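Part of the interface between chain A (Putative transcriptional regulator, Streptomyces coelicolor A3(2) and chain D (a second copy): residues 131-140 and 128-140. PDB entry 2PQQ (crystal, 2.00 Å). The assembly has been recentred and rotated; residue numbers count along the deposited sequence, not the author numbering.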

ATOM      1  N   ARG A 131      -8.884   0.154  12.795  1.00 40.36           N
ATOM      2  CA  ARG A 131      -9.546  -0.697  11.799  1.00 41.66           C
ATOM      3  C   ARG A 131      -8.967  -0.460  10.406  1.00 42.13           C
ATOM      4  O   ARG A 131      -8.551  -1.396   9.714  1.00 42.69           O
ATOM      5  CB  ARG A 131     -11.050  -0.448  11.825  1.00 41.71           C
ATOM      6  CG  ARG A 131     -11.876  -1.341  10.914  1.00 44.69           C
ATOM      7  CD  ARG A 131     -13.128  -1.824  11.634  1.00 47.25           C
ATOM      8  NE  ARG A 131     -12.974  -3.208  12.072  1.00 51.06           N
ATOM      9  CZ  ARG A 131     -13.451  -3.715  13.209  1.00 51.96           C
ATOM     10  NH1 ARG A 131     -14.110  -2.949  14.079  1.00 51.09           N
ATOM     11  NH2 ARG A 131     -13.237  -5.000  13.486  1.00 51.72           N
ATOM     12  N   ARG A 132      -8.914   0.799  10.008  1.00 42.72           N
ATOM     13  CA  ARG A 132      -8.371   1.163   8.715  1.00 43.34           C
ATOM     14  C   ARG A 132      -6.891   0.847   8.541  1.00 43.33           C
ATOM     15  O   ARG A 132      -6.470   0.365   7.487  1.00 42.61           O
ATOM     16  CB  ARG A 132      -8.624   2.627   8.477  1.00 43.57           C
ATOM     17  CG  ARG A 132      -9.840   2.838   7.635  1.00 46.68           C
ATOM     18  CD  ARG A 132      -9.863   4.232   7.160  1.00 48.33           C
ATOM     19  NE  ARG A 132     -10.212   5.087   8.273  1.00 50.64           N
ATOM     20  CZ  ARG A 132     -10.017   6.395   8.305  1.00 50.14           C
ATOM     21  NH1 ARG A 132     -10.384   7.064   9.383  1.00 50.70           N
ATOM     22  NH2 ARG A 132      -9.457   7.020   7.269  1.00 49.34           N
ATOM     23  N   LEU A 133      -6.109   1.135   9.578  1.00 43.87           N
ATOM     24  CA  LEU A 133      -4.680   0.834   9.580  1.00 44.37           C
ATOM     25  C   LEU A 133      -4.473  -0.681   9.454  1.00 44.77           C
ATOM     26  O   LEU A 133      -3.526  -1.154   8.790  1.00 44.93           O
ATOM     27  CB  LEU A 133      -4.016   1.419  10.834  1.00 43.95           C
ATOM     28  CG  LEU A 133      -2.495   1.320  10.943  1.00 44.45           C
ATOM     29  CD1 LEU A 133      -1.797   2.091   9.844  1.00 42.90           C
ATOM     30  CD2 LEU A 133      -2.040   1.801  12.312  1.00 44.21           C
ATOM     31  N   ARG A 134      -5.400  -1.430  10.043  1.00 45.51           N
ATOM     32  CA  ARG A 134      -5.450  -2.882   9.918  1.00 46.27           C
ATOM     33  C   ARG A 134      -5.703  -3.339   8.483  1.00 46.94           C
ATOM     34  O   ARG A 134      -4.955  -4.171   7.957  1.00 47.17           O
ATOM     35  CB  ARG A 134      -6.499  -3.462  10.880  1.00 46.47           C
ATOM     36  CG  ARG A 134      -7.099  -4.806  10.471  1.00 47.92           C
ATOM     37  CD  ARG A 134      -7.229  -5.739  11.661  1.00 50.93           C
ATOM     38  NE  ARG A 134      -8.546  -5.699  12.297  1.00 52.91           N
ATOM     39  CZ  ARG A 134      -8.892  -6.454  13.342  1.00 53.93           C
ATOM     40  NH1 ARG A 134      -8.019  -7.300  13.881  1.00 53.77           N
ATOM     41  NH2 ARG A 134     -10.114  -6.362  13.859  1.00 54.41           N
ATOM     42  N   LYS A 135      -6.757  -2.821   7.854  1.00 47.89           N
ATOM     43  CA  LYS A 135      -7.088  -3.192   6.471  1.00 48.51           C
ATOM     44  C   LYS A 135      -5.922  -2.865   5.535  1.00 49.33           C
ATOM     45  O   LYS A 135      -5.481  -3.725   4.762  1.00 49.59           O
ATOM     46  CB  LYS A 135      -8.373  -2.503   5.990  1.00 48.48           C
ATOM     47  CG  LYS A 135      -9.602  -2.692   6.888  1.00 48.50           C
ATOM     48  CD  LYS A 135     -10.340  -3.995   6.608  1.00 50.00           C
ATOM     49  CE  LYS A 135     -11.568  -4.136   7.505  1.00 50.06           C
ATOM     50  NZ  LYS A 135     -12.241  -5.454   7.322  1.00 50.56           N
ATOM     51  N   THR A 136      -5.412  -1.636   5.632  1.00 50.38           N
ATOM     52  CA  THR A 136      -4.250  -1.220   4.852  1.00 51.78           C
ATOM     53  C   THR A 136      -3.117  -2.235   4.972  1.00 52.68           C
ATOM     54  O   THR A 136      -2.674  -2.779   3.977  1.00 53.04           O
ATOM     55  CB  THR A 136      -3.712   0.170   5.261  1.00 51.72           C
ATOM     56  OG1 THR A 136      -4.550   1.205   4.716  1.00 52.65           O
ATOM     57  CG2 THR A 136      -2.278   0.357   4.737  1.00 51.83           C
ATOM     58  N   ASN A 137      -2.660  -2.499   6.191  1.00 53.87           N
ATOM     59  CA  ASN A 137      -1.505  -3.361   6.374  1.00 54.99           C
ATOM     60  C   ASN A 137      -1.794  -4.851   6.172  1.00 55.35           C
ATOM     61  O   ASN A 137      -1.004  -5.547   5.535  1.00 55.41           O
ATOM     62  CB  ASN A 137      -0.801  -3.062   7.707  1.00 55.21           C
ATOM     63  CG  ASN A 137      -0.029  -1.721   7.685  1.00 56.57           C
ATOM     64  OD1 ASN A 137      -0.098  -0.932   8.643  1.00 57.87           O
ATOM     65  ND2 ASN A 137       0.707  -1.463   6.589  1.00 57.47           N
ATOM     66  N   ASP A 138      -2.942  -5.319   6.668  1.00 56.12           N
ATOM     67  CA  ASP A 138      -3.220  -6.764   6.788  1.00 56.73           C
ATOM     68  C   ASP A 138      -4.105  -7.376   5.707  1.00 57.00           C
ATOM     69  O   ASP A 138      -3.673  -8.293   5.004  1.00 57.34           O
ATOM     70  CB  ASP A 138      -3.784  -7.099   8.172  1.00 56.87           C
ATOM     71  CG  ASP A 138      -2.701  -7.269   9.213  1.00 57.41           C
ATOM     72  OD1 ASP A 138      -1.924  -8.247   9.113  1.00 58.14           O
ATOM     73  OD2 ASP A 138      -2.634  -6.431  10.137  1.00 57.59           O
ATOM     74  N   ALA A 139      -5.347  -6.906   5.602  1.00 57.28           N
ATOM     75  CA  ALA A 139      -6.258  -7.362   4.541  1.00 57.49           C
ATOM     76  C   ALA A 139      -5.600  -7.223   3.158  1.00 57.61           C
ATOM     77  O   ALA A 139      -5.927  -7.951   2.217  1.00 57.49           O
ATOM     78  CB  ALA A 139      -7.573  -6.576   4.599  1.00 57.51           C
HETATM   79  N   MSE A 140      -4.662  -6.281   3.068  1.00 57.76           N
HETATM   80  CA  MSE A 140      -3.898  -6.007   1.862  1.00 57.82           C
HETATM   81  C   MSE A 140      -2.679  -6.927   1.767  1.00 57.64           C
HETATM   82  O   MSE A 140      -1.966  -7.143   2.747  1.00 57.38           O
HETATM   83  CB  MSE A 140      -3.490  -4.529   1.842  1.00 57.87           C
HETATM   84  CG  MSE A 140      -2.318  -4.179   0.942  1.00 58.86           C
HETATM   85 SE   MSE A 140      -0.536  -4.240   1.771  0.80 60.92          SE
HETATM   86  CE  MSE A 140      -0.321  -2.375   2.332  1.00 57.39           C
TER
ATOM     87  N   ALA D 128      -0.485   8.740  17.636  1.00 30.69           N
ATOM     88  CA  ALA D 128       0.437   7.671  17.267  1.00 32.03           C
ATOM     89  C   ALA D 128      -0.122   6.816  16.141  1.00 32.61           C
ATOM     90  O   ALA D 128       0.536   6.614  15.118  1.00 32.80           O
ATOM     91  CB  ALA D 128       0.767   6.798  18.476  1.00 31.80           C
ATOM     92  N   VAL D 129      -1.349   6.342  16.330  1.00 32.69           N
ATOM     93  CA  VAL D 129      -2.008   5.505  15.338  1.00 33.85           C
ATOM     94  C   VAL D 129      -2.320   6.263  14.040  1.00 34.06           C
ATOM     95  O   VAL D 129      -2.190   5.695  12.953  1.00 33.92           O
ATOM     96  CB  VAL D 129      -3.263   4.817  15.932  1.00 33.93           C
ATOM     97  CG1 VAL D 129      -3.950   3.957  14.887  1.00 35.52           C
ATOM     98  CG2 VAL D 129      -2.848   3.931  17.119  1.00 32.74           C
ATOM     99  N   ALA D 130      -2.718   7.533  14.153  1.00 35.26           N
ATOM    100  CA  ALA D 130      -2.991   8.378  12.970  1.00 35.62           C
ATOM    101  C   ALA D 130      -1.732   8.699  12.142  1.00 37.06           C
ATOM    102  O   ALA D 130      -1.810   8.732  10.910  1.00 36.13           O
ATOM    103  CB  ALA D 130      -3.710   9.654  13.358  1.00 35.13           C
ATOM    104  N   ARG D 131      -0.595   8.951  12.817  1.00 38.64           N
ATOM    105  CA  ARG D 131       0.724   9.051  12.171  1.00 41.08           C
ATOM    106  C   ARG D 131       0.989   7.855  11.246  1.00 40.93           C
ATOM    107  O   ARG D 131       1.392   8.031  10.103  1.00 41.45           O
ATOM    108  CB  ARG D 131       1.852   9.130  13.211  1.00 40.45           C
ATOM    109  CG  ARG D 131       2.103  10.515  13.789  1.00 44.20           C
ATOM    110  CD  ARG D 131       3.478  10.611  14.470  1.00 44.66           C
ATOM    111  NE  ARG D 131       3.458   9.976  15.792  1.00 52.60           N
ATOM    112  CZ  ARG D 131       3.464  10.641  16.946  1.00 54.72           C
ATOM    113  NH1 ARG D 131       3.503  11.976  16.946  1.00 55.10           N
ATOM    114  NH2 ARG D 131       3.434   9.971  18.099  1.00 54.57           N
ATOM    115  N   ARG D 132       0.765   6.653  11.758  1.00 42.01           N
ATOM    116  CA  ARG D 132       0.933   5.415  10.990  1.00 43.91           C
ATOM    117  C   ARG D 132      -0.023   5.326   9.785  1.00 44.49           C
ATOM    118  O   ARG D 132       0.408   5.049   8.667  1.00 44.29           O
ATOM    119  CB  ARG D 132       0.787   4.190  11.893  1.00 44.21           C
ATOM    120  CG  ARG D 132       1.973   3.981  12.845  1.00 46.85           C
ATOM    121  CD  ARG D 132       1.987   2.592  13.443  1.00 51.86           C
ATOM    122  NE  ARG D 132       1.851   1.546  12.424  1.00 55.37           N
ATOM    123  CZ  ARG D 132       1.839   0.239  12.676  1.00 57.59           C
ATOM    124  NH1 ARG D 132       1.971  -0.209  13.923  1.00 59.21           N
ATOM    125  NH2 ARG D 132       1.695  -0.629  11.677  1.00 58.90           N
ATOM    126  N   LEU D 133      -1.310   5.583  10.024  1.00 45.10           N
ATOM    127  CA  LEU D 133      -2.322   5.599   8.961  1.00 45.87           C
ATOM    128  C   LEU D 133      -1.997   6.600   7.862  1.00 47.03           C
ATOM    129  O   LEU D 133      -2.184   6.318   6.667  1.00 46.75           O
ATOM    130  CB  LEU D 133      -3.709   5.878   9.539  1.00 45.36           C
ATOM    131  CG  LEU D 133      -4.887   5.623   8.598  1.00 44.50           C
ATOM    132  CD1 LEU D 133      -4.781   4.253   7.925  1.00 44.85           C
ATOM    133  CD2 LEU D 133      -6.197   5.768   9.343  1.00 42.79           C
ATOM    134  N   ARG D 134      -1.515   7.767   8.280  1.00 48.48           N
ATOM    135  CA  ARG D 134      -1.119   8.832   7.377  1.00 50.56           C
ATOM    136  C   ARG D 134      -0.170   8.277   6.307  1.00 51.35           C
ATOM    137  O   ARG D 134      -0.493   8.307   5.121  1.00 51.76           O
ATOM    138  CB  ARG D 134      -0.483   9.978   8.173  1.00 50.25           C
ATOM    139  CG  ARG D 134      -0.072  11.202   7.381  1.00 51.99           C
ATOM    140  CD  ARG D 134       0.262  12.387   8.306  1.00 52.18           C
ATOM    141  NE  ARG D 134      -0.943  13.117   8.709  1.00 55.68           N
ATOM    142  CZ  ARG D 134      -0.968  14.392   9.095  1.00 57.91           C
ATOM    143  NH1 ARG D 134       0.153  15.111   9.139  1.00 59.29           N
ATOM    144  NH2 ARG D 134      -2.123  14.961   9.429  1.00 57.64           N
ATOM    145  N   LYS D 135       0.977   7.751   6.735  1.00 52.42           N
ATOM    146  CA  LYS D 135       1.991   7.210   5.816  1.00 53.36           C
ATOM    147  C   LYS D 135       1.499   6.062   4.933  1.00 54.11           C
ATOM    148  O   LYS D 135       1.856   5.991   3.756  1.00 53.78           O
ATOM    149  CB  LYS D 135       3.241   6.785   6.590  1.00 53.46           C
ATOM    150  CG  LYS D 135       4.032   7.966   7.151  1.00 53.96           C
ATOM    151  CD  LYS D 135       5.059   7.511   8.173  1.00 54.77           C
ATOM    152  CE  LYS D 135       5.586   8.697   8.979  1.00 55.70           C
ATOM    153  NZ  LYS D 135       6.646   8.285   9.954  1.00 57.04           N
ATOM    154  N   THR D 136       0.687   5.169   5.506  1.00 55.12           N
ATOM    155  CA  THR D 136       0.164   4.020   4.764  1.00 56.65           C
ATOM    156  C   THR D 136      -0.635   4.408   3.517  1.00 57.26           C
ATOM    157  O   THR D 136      -0.204   4.103   2.400  1.00 57.42           O
ATOM    158  CB  THR D 136      -0.724   3.087   5.614  1.00 56.79           C
ATOM    159  OG1 THR D 136      -1.858   3.812   6.097  1.00 57.99           O
ATOM    160  CG2 THR D 136       0.054   2.441   6.772  1.00 58.06           C
ATOM    161  N   ASN D 137      -1.784   5.069   3.702  1.00 57.70           N
ATOM    162  CA  ASN D 137      -2.651   5.382   2.563  1.00 58.26           C
ATOM    163  C   ASN D 137      -2.065   6.431   1.620  1.00 58.04           C
ATOM    164  O   ASN D 137      -2.477   6.528   0.466  1.00 58.21           O
ATOM    165  CB  ASN D 137      -4.097   5.704   2.978  1.00 58.58           C
ATOM    166  CG  ASN D 137      -4.196   6.892   3.905  1.00 59.30           C
ATOM    167  OD1 ASN D 137      -3.435   7.859   3.787  1.00 60.81           O
ATOM    168  ND2 ASN D 137      -5.156   6.838   4.831  1.00 58.65           N
ATOM    169  N   ASP D 138      -1.093   7.196   2.109  1.00 57.70           N
ATOM    170  CA  ASP D 138      -0.275   8.023   1.228  1.00 57.70           C
ATOM    171  C   ASP D 138       0.515   7.124   0.262  1.00 57.32           C
ATOM    172  O   ASP D 138       0.371   7.229  -0.959  1.00 57.34           O
ATOM    173  CB  ASP D 138       0.653   8.926   2.043  1.00 57.65           C
ATOM    174  CG  ASP D 138      -0.099  10.049   2.759  1.00 58.78           C
ATOM    175  OD1 ASP D 138      -1.347   9.961   2.906  1.00 59.03           O
ATOM    176  OD2 ASP D 138       0.564  11.027   3.183  1.00 60.00           O
ATOM    177  N   ALA D 139       1.331   6.230   0.824  1.00 56.84           N
ATOM    178  CA  ALA D 139       2.090   5.258   0.036  1.00 56.16           C
ATOM    179  C   ALA D 139       1.132   4.373  -0.743  1.00 55.49           C
ATOM    180  O   ALA D 139       1.337   4.111  -1.927  1.00 55.64           O
ATOM    181  CB  ALA D 139       2.985   4.416   0.939  1.00 56.28           C
HETATM  182  N   MSE D 140       0.081   3.936  -0.063  1.00 54.42           N
HETATM  183  CA  MSE D 140      -0.986   3.162  -0.660  1.00 53.33           C
HETATM  184  C   MSE D 140      -2.025   4.049  -1.370  1.00 53.81           C
HETATM  185  O   MSE D 140      -2.025   4.191  -2.600  1.00 53.59           O
HETATM  186  CB  MSE D 140      -1.631   2.334   0.441  1.00 53.35           C
HETATM  187  CG  MSE D 140      -3.115   2.177   0.320  1.00 53.20           C
HETATM  188 SE   MSE D 140      -3.728   1.042   1.741  0.60 50.67          SE
HETATM  189  CE  MSE D 140      -2.633  -0.536   1.443  1.00 53.29           C
TER

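Two copies of a helix can pack through the same residues and still not match atom for atom, and this contact between two copies of one protein is a compact example. The helices run in broadly the same direction, their axes 39° apart and 9.6 Å at closest approach, and the register is like against like: the CA atoms of L133(A) and L133(D) lie 5.4 Å apart. No hydrogen bond crosses between the stretches, and the contacts are mostly packing.

Along chain A, R132(A) comes first, its guanidinium offering one face to L133(D), with CZ 4.0 Å from CD2. L133(A) follows as the knob, set among V129(D), R132(D), L133(D) and T136(D). Its CD1 reaches the backbone N of L133(D) at 3.5 Å, while its CD2 packs 3.9 Å from CG1 of V129(D) and also covers a face of the R132(D) guanidinium.

One turn on, the threonines meet, CG2 of T136(A) lying 3.3 Å from CB of T136(D). Their rotamers differ: T136(A) is m, its hydroxyl bonded weakly to the carbonyl of R132(A), whereas T136(D) is p and bonds to that of L133(D). N137(A) places OD1 3.5 Å from NH2 of R132(D). The selenomethionines close the contact, CE of M140(A) 3.1 Å from CE of M140(D).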